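M32 carboxypeptidase (PDB 1KA2) releases amino acids one at a time from the C-terminus of peptides with broad specificity, as a homodimeric, cobalt-dependent metallocarboxypeptidase of the M32 family. Local coordinates at residues W218-F223 and L265-E270; R247-T252 and G272-E277. All coordinates share one frame; numbering follows the deposited sequence.

Contact 1: residues W218-F223 and L265-E270. With MG (magnesium ion), chain B.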
ATOM      1  N   TRP A 218      18.848 -14.760  -6.052  1.00 36.22           N
ATOM      2  CA  TRP A 218      19.570 -15.962  -5.654  1.00 37.31           C
ATOM      3  C   TRP A 218      20.197 -15.797  -4.275  1.00 36.44           C
ATOM      4  O   TRP A 218      20.173 -16.720  -3.458  1.00 36.00           O
ATOM      5  CB  TRP A 218      20.674 -16.268  -6.664  1.00 37.82           C
ATOM      6  CG  TRP A 218      21.384 -17.577  -6.435  1.00 38.97           C
ATOM      7  CD1 TRP A 218      21.024 -18.802  -6.931  1.00 35.45           C
ATOM      8  CD2 TRP A 218      22.603 -17.782  -5.708  1.00 38.19           C
ATOM      9  NE1 TRP A 218      21.946 -19.751  -6.566  1.00 36.68           N
ATOM     10  CE2 TRP A 218      22.928 -19.156  -5.818  1.00 39.64           C
ATOM     11  CE3 TRP A 218      23.455 -16.941  -4.980  1.00 39.73           C
ATOM     12  CZ2 TRP A 218      24.071 -19.710  -5.227  1.00 39.02           C
ATOM     13  CZ3 TRP A 218      24.593 -17.490  -4.390  1.00 38.96           C
ATOM     14  CH2 TRP A 218      24.890 -18.863  -4.519  1.00 41.95           C
ATOM     15  N   ILE A 219      20.773 -14.629  -4.021  1.00 34.43           N
ATOM     16  CA  ILE A 219      21.398 -14.389  -2.730  1.00 33.61           C
ATOM     17  C   ILE A 219      20.346 -14.371  -1.622  1.00 34.53           C
ATOM     18  O   ILE A 219      20.539 -14.969  -0.557  1.00 34.49           O
ATOM     19  CB  ILE A 219      22.183 -13.061  -2.726  1.00 33.74           C
ATOM     20  CG1 ILE A 219      23.374 -13.174  -3.680  1.00 35.55           C
ATOM     21  CG2 ILE A 219      22.643 -12.722  -1.307  1.00 32.30           C
ATOM     22  CD1 ILE A 219      24.244 -11.930  -3.748  1.00 38.47           C
ATOM     23  N   LEU A 220      19.222 -13.703  -1.860  1.00 32.66           N
ATOM     24  CA  LEU A 220      18.197 -13.659  -0.828  1.00 32.65           C
ATOM     25  C   LEU A 220      17.643 -15.053  -0.502  1.00 32.48           C
ATOM     26  O   LEU A 220      17.334 -15.336   0.654  1.00 31.52           O
ATOM     27  CB  LEU A 220      17.081 -12.693  -1.222  1.00 30.96           C
ATOM     28  CG  LEU A 220      17.495 -11.213  -1.137  1.00 33.14           C
ATOM     29  CD1 LEU A 220      16.338 -10.333  -1.578  1.00 31.02           C
ATOM     30  CD2 LEU A 220      17.912 -10.862   0.294  1.00 29.47           C
ATOM     31  N   GLN A 221      17.529 -15.928  -1.499  1.00 34.20           N
ATOM     32  CA  GLN A 221      17.037 -17.283  -1.236  1.00 36.71           C
ATOM     33  C   GLN A 221      18.118 -18.058  -0.475  1.00 36.57           C
ATOM     34  O   GLN A 221      17.813 -18.930   0.342  1.00 38.99           O
ATOM     35  CB  GLN A 221      16.701 -18.000  -2.542  1.00 38.44           C
ATOM     36  CG  GLN A 221      15.869 -17.153  -3.492  1.00 45.10           C
ATOM     37  CD  GLN A 221      15.445 -17.903  -4.754  1.00 47.50           C
ATOM     38  OE1 GLN A 221      14.289 -18.294  -4.879  1.00 48.10           O
ATOM     39  NE2 GLN A 221      16.369 -18.110  -5.681  1.00 45.85           N
ATOM     40  N   LYS A 222      19.381 -17.729  -0.730  1.00 34.86           N
ATOM     41  CA  LYS A 222      20.466 -18.393  -0.027  1.00 35.34           C
ATOM     42  C   LYS A 222      20.445 -17.991   1.436  1.00 35.03           C
ATOM     43  O   LYS A 222      20.839 -18.770   2.303  1.00 34.72           O
ATOM     44  CB  LYS A 222      21.813 -18.048  -0.661  1.00 35.66           C
ATOM     45  CG  LYS A 222      22.085 -18.840  -1.919  1.00 38.53           C
ATOM     46  CD  LYS A 222      22.018 -20.335  -1.630  1.00 39.71           C
ATOM     47  CE  LYS A 222      22.047 -21.142  -2.915  1.00 43.03           C
ATOM     48  NZ  LYS A 222      21.918 -22.603  -2.648  1.00 45.06           N
ATOM     49  N   PHE A 223      19.982 -16.772   1.700  1.00 34.51           N
ATOM     50  CA  PHE A 223      19.877 -16.259   3.069  1.00 34.91           C
ATOM     51  C   PHE A 223      18.609 -16.784   3.744  1.00 34.25           C
ATOM     52  O   PHE A 223      18.443 -16.653   4.960  1.00 32.68           O
ATOM     53  CB  PHE A 223      19.809 -14.723   3.084  1.00 33.12           C
ATOM     54  CG  PHE A 223      21.125 -14.033   2.807  1.00 35.06           C
ATOM     55  CD1 PHE A 223      22.325 -14.738   2.791  1.00 33.43           C
ATOM     56  CD2 PHE A 223      21.159 -12.649   2.605  1.00 35.41           C
ATOM     57  CE1 PHE A 223      23.534 -14.079   2.582  1.00 35.24           C
ATOM     58  CE2 PHE A 223      22.364 -11.979   2.396  1.00 34.78           C
ATOM     59  CZ  PHE A 223      23.553 -12.693   2.385  1.00 35.77           C
ATOM     60  N   LEU A 265      25.419  -5.384  -2.296  1.00 36.22           N
ATOM     61  CA  LEU A 265      25.640  -5.079  -0.882  1.00 36.65           C
ATOM     62  C   LEU A 265      24.482  -4.307  -0.280  1.00 36.46           C
ATOM     63  O   LEU A 265      24.184  -4.438   0.906  1.00 36.63           O
ATOM     64  CB  LEU A 265      26.948  -4.310  -0.704  1.00 37.25           C
ATOM     65  CG  LEU A 265      28.179  -5.193  -0.941  1.00 38.29           C
ATOM     66  CD1 LEU A 265      29.428  -4.338  -1.003  1.00 39.01           C
ATOM     67  CD2 LEU A 265      28.278  -6.235   0.155  1.00 36.06           C
ATOM     68  N   SER A 266      23.833  -3.497  -1.107  1.00 35.98           N
ATOM     69  CA  SER A 266      22.689  -2.718  -0.670  1.00 35.44           C
ATOM     70  C   SER A 266      21.538  -3.655  -0.302  1.00 34.21           C
ATOM     71  O   SER A 266      20.849  -3.441   0.701  1.00 33.40           O
ATOM     72  CB  SER A 266      22.254  -1.774  -1.785  1.00 34.02           C
ATOM     73  OG  SER A 266      20.990  -1.245  -1.496  1.00 39.43           O
ATOM     74  N   THR A 267      21.324  -4.689  -1.116  1.00 32.83           N
ATOM     75  CA  THR A 267      20.253  -5.647  -0.850  1.00 32.52           C
ATOM     76  C   THR A 267      20.567  -6.406   0.451  1.00 31.07           C
ATOM     77  O   THR A 267      19.693  -6.605   1.310  1.00 28.00           O
ATOM     78  CB  THR A 267      20.098  -6.656  -2.019  1.00 32.90           C
ATOM     79  OG1 THR A 267      19.858  -5.945  -3.245  1.00 35.08           O
ATOM     80  CG2 THR A 267      18.920  -7.586  -1.768  1.00 32.77           C
ATOM     81  N   VAL A 268      21.831  -6.807   0.585  1.00 28.42           N
ATOM     82  CA  VAL A 268      22.306  -7.529   1.761  1.00 28.10           C
ATOM     83  C   VAL A 268      22.143  -6.626   2.981  1.00 27.94           C
ATOM     84  O   VAL A 268      21.642  -7.055   4.028  1.00 26.51           O
ATOM     85  CB  VAL A 268      23.787  -7.924   1.594  1.00 27.69           C
ATOM     86  CG1 VAL A 268      24.261  -8.746   2.791  1.00 30.01           C
ATOM     87  CG2 VAL A 268      23.962  -8.708   0.314  1.00 27.48           C
ATOM     88  N   HIS A 269      22.559  -5.371   2.833  1.00 28.51           N
ATOM     89  CA  HIS A 269      22.440  -4.378   3.911  1.00 29.24           C
ATOM     90  C   HIS A 269      20.989  -4.369   4.386  1.00 28.77           C
ATOM     91  O   HIS A 269      20.710  -4.608   5.558  1.00 29.02           O
ATOM     92  CB  HIS A 269      22.815  -2.981   3.394  1.00 30.14           C
ATOM     93  CG  HIS A 269      22.720  -1.899   4.430  1.00 32.96           C
ATOM     94  ND1 HIS A 269      23.747  -1.612   5.305  1.00 32.36           N
ATOM     95  CD2 HIS A 269      21.728  -1.018   4.714  1.00 31.95           C
ATOM     96  CE1 HIS A 269      23.395  -0.599   6.077  1.00 34.28           C
ATOM     97  NE2 HIS A 269      22.174  -0.218   5.739  1.00 35.37           N
ATOM     98  N   GLU A 270      20.059  -4.106   3.470  1.00 29.35           N
ATOM     99  CA  GLU A 270      18.652  -4.080   3.846  1.00 28.17           C
ATOM    100  C   GLU A 270      18.184  -5.423   4.402  1.00 26.64           C
ATOM    101  O   GLU A 270      17.356  -5.462   5.300  1.00 28.25           O
ATOM    102  CB  GLU A 270      17.776  -3.659   2.658  1.00 29.77           C
ATOM    103  CG  GLU A 270      18.034  -2.226   2.134  1.00 31.78           C
ATOM    104  CD  GLU A 270      18.170  -1.170   3.241  1.00 29.86           C
ATOM    105  OE1 GLU A 270      17.332  -1.133   4.169  1.00 30.15           O
ATOM    106  OE2 GLU A 270      19.119  -0.368   3.162  1.00 29.36           O
TER
HETATM  107 MG    MG B 501      20.506   0.885   6.923  1.00 36.05          MG
HETATM  108  O   HOH W   1      19.196   1.222   5.195  1.00 35.72           O
HETATM  109  O   HOH W   2      19.353   2.521   7.747  1.00 37.81           O
HETATM  110  O   HOH W   3      21.789   2.599   6.300  1.00 33.55           O
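T267 OG1 is held by two groups, while the methyl of the same side chain packs on L220. OG1 hydrogen-bonds to T263 O, one turn earlier in helix 261-278, and weakly to T253 OG1. Both bonds are consistent with the chi1 of -57°, which sets OG1 beside the backbone N and CG2 anti to it. T267 CG2 meets the branched end of L220, 3.8 Å from L220 CD1, with L220 CG and CD2 only slightly farther. A second pair crosses at about a right angle: V268 CG1 comes to the edge of the F223 ring, near its plane, 3.8 Å from F223 CE2. One face of that ring carries I219 CG2, and F271, F453 and W305 add further aromatic contacts. The helix that takes this packing also carries the HEXXH motif. H269 NE2 binds the magnesium ion at 2.3 Å, on a site that takes cobalt in the active enzyme. H269 ND1 hydrogen-bonds to E306 OE1, which probably limits rotation of the ring. E270, the predicted proton donor/acceptor, accepts a 2.6 Å hydrogen bond at OE2 from water 1. That water lies 2.2 Å from the magnesium ion.

Contact 2: residues R247-T252 and G272-E277. With MG (magnesium ion), chain B.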
ATOM      1  N   ARG A 247       5.127 -10.576  10.276  1.00 30.94           N
ATOM      2  CA  ARG A 247       4.974 -11.522   9.182  1.00 29.92           C
ATOM      3  C   ARG A 247       4.862 -10.812   7.844  1.00 31.44           C
ATOM      4  O   ARG A 247       4.345 -11.386   6.881  1.00 33.29           O
ATOM      5  CB  ARG A 247       3.725 -12.383   9.403  1.00 31.82           C
ATOM      6  CG  ARG A 247       3.747 -13.205  10.695  1.00 34.11           C
ATOM      7  CD  ARG A 247       2.430 -13.975  10.894  1.00 37.02           C
ATOM      8  NE  ARG A 247       2.375 -14.695  12.169  1.00 37.55           N
ATOM      9  CZ  ARG A 247       1.314 -15.381  12.590  1.00 36.00           C
ATOM     10  NH1 ARG A 247       0.226 -15.438  11.843  1.00 36.89           N
ATOM     11  NH2 ARG A 247       1.340 -16.011  13.755  1.00 34.08           N
ATOM     12  N   ASP A 248       5.327  -9.567   7.778  1.00 26.72           N
ATOM     13  CA  ASP A 248       5.273  -8.809   6.531  1.00 29.12           C
ATOM     14  C   ASP A 248       6.350  -7.734   6.562  1.00 26.08           C
ATOM     15  O   ASP A 248       6.096  -6.623   7.011  1.00 25.34           O
ATOM     16  CB  ASP A 248       3.890  -8.158   6.358  1.00 26.64           C
ATOM     17  CG  ASP A 248       3.673  -7.602   4.963  1.00 28.93           C
ATOM     18  OD1 ASP A 248       4.632  -7.583   4.168  1.00 28.29           O
ATOM     19  OD2 ASP A 248       2.534  -7.179   4.649  1.00 30.02           O
ATOM     20  N   VAL A 249       7.548  -8.065   6.088  1.00 25.90           N
ATOM     21  CA  VAL A 249       8.660  -7.117   6.086  1.00 25.90           C
ATOM     22  C   VAL A 249       9.179  -6.995   4.665  1.00 25.98           C
ATOM     23  O   VAL A 249       9.423  -7.999   3.994  1.00 27.65           O
ATOM     24  CB  VAL A 249       9.791  -7.587   7.032  1.00 29.73           C
ATOM     25  CG1 VAL A 249      10.918  -6.550   7.074  1.00 29.22           C
ATOM     26  CG2 VAL A 249       9.225  -7.814   8.423  1.00 28.06           C
ATOM     27  N   ARG A 250       9.359  -5.761   4.208  1.00 25.07           N
ATOM     28  CA  ARG A 250       9.778  -5.523   2.842  1.00 25.70           C
ATOM     29  C   ARG A 250      11.020  -4.658   2.672  1.00 26.50           C
ATOM     30  O   ARG A 250      11.241  -3.706   3.421  1.00 27.46           O
ATOM     31  CB  ARG A 250       8.608  -4.900   2.090  1.00 26.49           C
ATOM     32  CG  ARG A 250       7.310  -5.663   2.320  1.00 29.57           C
ATOM     33  CD  ARG A 250       6.148  -5.159   1.472  1.00 28.37           C
ATOM     34  NE  ARG A 250       4.899  -5.787   1.884  1.00 26.03           N
ATOM     35  CZ  ARG A 250       3.706  -5.501   1.368  1.00 31.11           C
ATOM     36  NH1 ARG A 250       3.583  -4.582   0.408  1.00 25.87           N
ATOM     37  NH2 ARG A 250       2.632  -6.141   1.814  1.00 29.75           N
ATOM     38  N   ILE A 251      11.834  -5.010   1.681  1.00 26.33           N
ATOM     39  CA  ILE A 251      13.048  -4.265   1.379  1.00 26.59           C
ATOM     40  C   ILE A 251      13.070  -3.930  -0.105  1.00 29.14           C
ATOM     41  O   ILE A 251      12.398  -4.574  -0.915  1.00 29.05           O
ATOM     42  CB  ILE A 251      14.354  -5.077   1.698  1.00 27.08           C
ATOM     43  CG1 ILE A 251      14.538  -6.207   0.687  1.00 25.22           C
ATOM     44  CG2 ILE A 251      14.302  -5.653   3.114  1.00 24.23           C
ATOM     45  CD1 ILE A 251      15.839  -6.967   0.849  1.00 25.98           C
ATOM     46  N   THR A 252      13.838  -2.911  -0.462  1.00 29.52           N
ATOM     47  CA  THR A 252      13.972  -2.532  -1.855  1.00 28.97           C
ATOM     48  C   THR A 252      15.447  -2.298  -2.131  1.00 31.16           C
ATOM     49  O   THR A 252      16.256  -2.182  -1.211  1.00 30.78           O
ATOM     50  CB  THR A 252      13.218  -1.224  -2.180  1.00 29.19           C
ATOM     51  OG1 THR A 252      13.857  -0.127  -1.521  1.00 25.48           O
ATOM     52  CG2 THR A 252      11.783  -1.305  -1.714  1.00 29.11           C
ATOM     53  N   GLY A 272      19.737  -7.303   6.293  1.00 27.78           N
ATOM     54  CA  GLY A 272      20.125  -7.291   7.695  1.00 28.50           C
ATOM     55  C   GLY A 272      19.108  -6.590   8.570  1.00 30.97           C
ATOM     56  O   GLY A 272      18.851  -7.003   9.704  1.00 29.35           O
ATOM     57  N   HIS A 273      18.538  -5.508   8.046  1.00 31.53           N
ATOM     58  CA  HIS A 273      17.519  -4.762   8.764  1.00 32.28           C
ATOM     59  C   HIS A 273      16.273  -5.626   8.892  1.00 30.44           C
ATOM     60  O   HIS A 273      15.674  -5.729   9.964  1.00 28.64           O
ATOM     61  CB  HIS A 273      17.127  -3.493   7.998  1.00 32.70           C
ATOM     62  CG  HIS A 273      18.114  -2.376   8.101  1.00 32.92           C
ATOM     63  ND1 HIS A 273      18.448  -1.783   9.301  1.00 31.99           N
ATOM     64  CD2 HIS A 273      18.797  -1.703   7.147  1.00 33.69           C
ATOM     65  CE1 HIS A 273      19.293  -0.795   9.081  1.00 30.82           C
ATOM     66  NE2 HIS A 273      19.520  -0.726   7.782  1.00 33.22           N
ATOM     67  N   ALA A 274      15.898  -6.239   7.774  1.00 29.88           N
ATOM     68  CA  ALA A 274      14.695  -7.069   7.690  1.00 30.82           C
ATOM     69  C   ALA A 274      14.689  -8.297   8.597  1.00 30.23           C
ATOM     70  O   ALA A 274      13.720  -8.522   9.330  1.00 31.31           O
ATOM     71  CB  ALA A 274      14.466  -7.487   6.236  1.00 27.79           C
ATOM     72  N   LEU A 275      15.763  -9.088   8.551  1.00 32.34           N
ATOM     73  CA  LEU A 275      15.864 -10.303   9.370  1.00 29.80           C
ATOM     74  C   LEU A 275      15.539  -9.937  10.806  1.00 29.98           C
ATOM     75  O   LEU A 275      14.808 -10.644  11.504  1.00 31.59           O
ATOM     76  CB  LEU A 275      17.278 -10.898   9.296  1.00 30.09           C
ATOM     77  CG  LEU A 275      17.514 -12.161  10.143  1.00 30.13           C
ATOM     78  CD1 LEU A 275      16.732 -13.322   9.545  1.00 28.91           C
ATOM     79  CD2 LEU A 275      18.986 -12.505  10.184  1.00 28.24           C
ATOM     80  N   TYR A 276      16.083  -8.807  11.228  1.00 28.53           N
ATOM     81  CA  TYR A 276      15.872  -8.282  12.567  1.00 28.49           C
ATOM     82  C   TYR A 276      14.372  -8.147  12.879  1.00 28.36           C
ATOM     83  O   TYR A 276      13.876  -8.637  13.900  1.00 27.21           O
ATOM     84  CB  TYR A 276      16.567  -6.925  12.658  1.00 27.79           C
ATOM     85  CG  TYR A 276      16.595  -6.269  14.016  1.00 29.99           C
ATOM     86  CD1 TYR A 276      15.939  -6.820  15.120  1.00 29.31           C
ATOM     87  CD2 TYR A 276      17.320  -5.096  14.200  1.00 29.42           C
ATOM     88  CE1 TYR A 276      16.019  -6.207  16.384  1.00 31.36           C
ATOM     89  CE2 TYR A 276      17.407  -4.483  15.436  1.00 31.92           C
ATOM     90  CZ  TYR A 276      16.763  -5.029  16.526  1.00 32.44           C
ATOM     91  OH  TYR A 276      16.874  -4.370  17.741  1.00 30.53           O
ATOM     92  N   GLU A 277      13.648  -7.477  11.999  1.00 29.08           N
ATOM     93  CA  GLU A 277      12.220  -7.288  12.208  1.00 29.77           C
ATOM     94  C   GLU A 277      11.477  -8.606  12.016  1.00 31.36           C
ATOM     95  O   GLU A 277      10.473  -8.880  12.671  1.00 31.82           O
ATOM     96  CB  GLU A 277      11.700  -6.233  11.239  1.00 27.41           C
ATOM     97  CG  GLU A 277      12.211  -4.841  11.532  1.00 29.75           C
ATOM     98  CD  GLU A 277      11.734  -4.315  12.879  1.00 32.41           C
ATOM     99  OE1 GLU A 277      10.626  -4.710  13.315  1.00 35.46           O
ATOM    100  OE2 GLU A 277      12.457  -3.500  13.495  1.00 31.69           O
TER
HETATM  101 MG    MG B 501      20.506   0.885   6.923  1.00 36.05          MG
HETATM  102  O   HOH W   1      19.196   1.222   5.195  1.00 35.72           O
HETATM  103  O   HOH W   2      19.353   2.521   7.747  1.00 37.81           O
HETATM  104  O   HOH W   3      21.789   2.599   6.300  1.00 33.55           O
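V249 packs on A274 and E277 with its two methyls. Its CB points at the helix, and there the chain forks. CG1, anti to the backbone N (chi1 -177°), ends 3.8 Å from A274 CB. The other tip, V249 CG2, lies 4.1 Å from E277 CB. Two residues on, I251 CG2 closes on A274 CB at 3.6 Å, so the small alanine side chain meets both strand residues. Strand 248-252 and helix 272-277 run antiparallel, at 177°, with their axes 8.4 Å apart. E277 then turns away from the strand. Its OE2 accepts hydrogen bonds from G292 N and H298 NE2. H298 also hydrogen-bonds to H273 ND1, so it joins E277 to a metal ligand. H273 NE2 binds the magnesium ion at 2.1 Å. R250 points away from the helix and grips D248 side-on: R250 NE meets D248 OD1 at 2.9 Å, and R250 NH2 meets D248 OD2 at 3.0 Å. The DXRXT strand is therefore two-faced: one face packs by apolar contacts on the metal-binding helix, and the other carries a D248-R250 salt bridge whose arginine also reaches D33 of the second subunit through a salt bridge from NH1.

How the contacts relate
The centres of contact 1 and contact 2 are about 11 Å apart, and both use helix 261-278. Along the chain the segments alternate: 218-223, 247-252, 265-270, then 272-277. Residues 265-270 of the shared helix pack on helix 209-223. Residues 272-277 pack on strand 248-253, the middle strand of a small mixed sheet, which T267 and E270 also touch. The contacts also meet directly. E270 CG lies 3.8 Å from T252 O, and L220 CD1 is 4.2 Å from I251 CD1. Each contact supplies one histidine of the HEXXH motif to the same magnesium ion, and E299 of helix 295-309 is the third protein ligand. The metal-binding helix is thus packed against both a helix and a sheet.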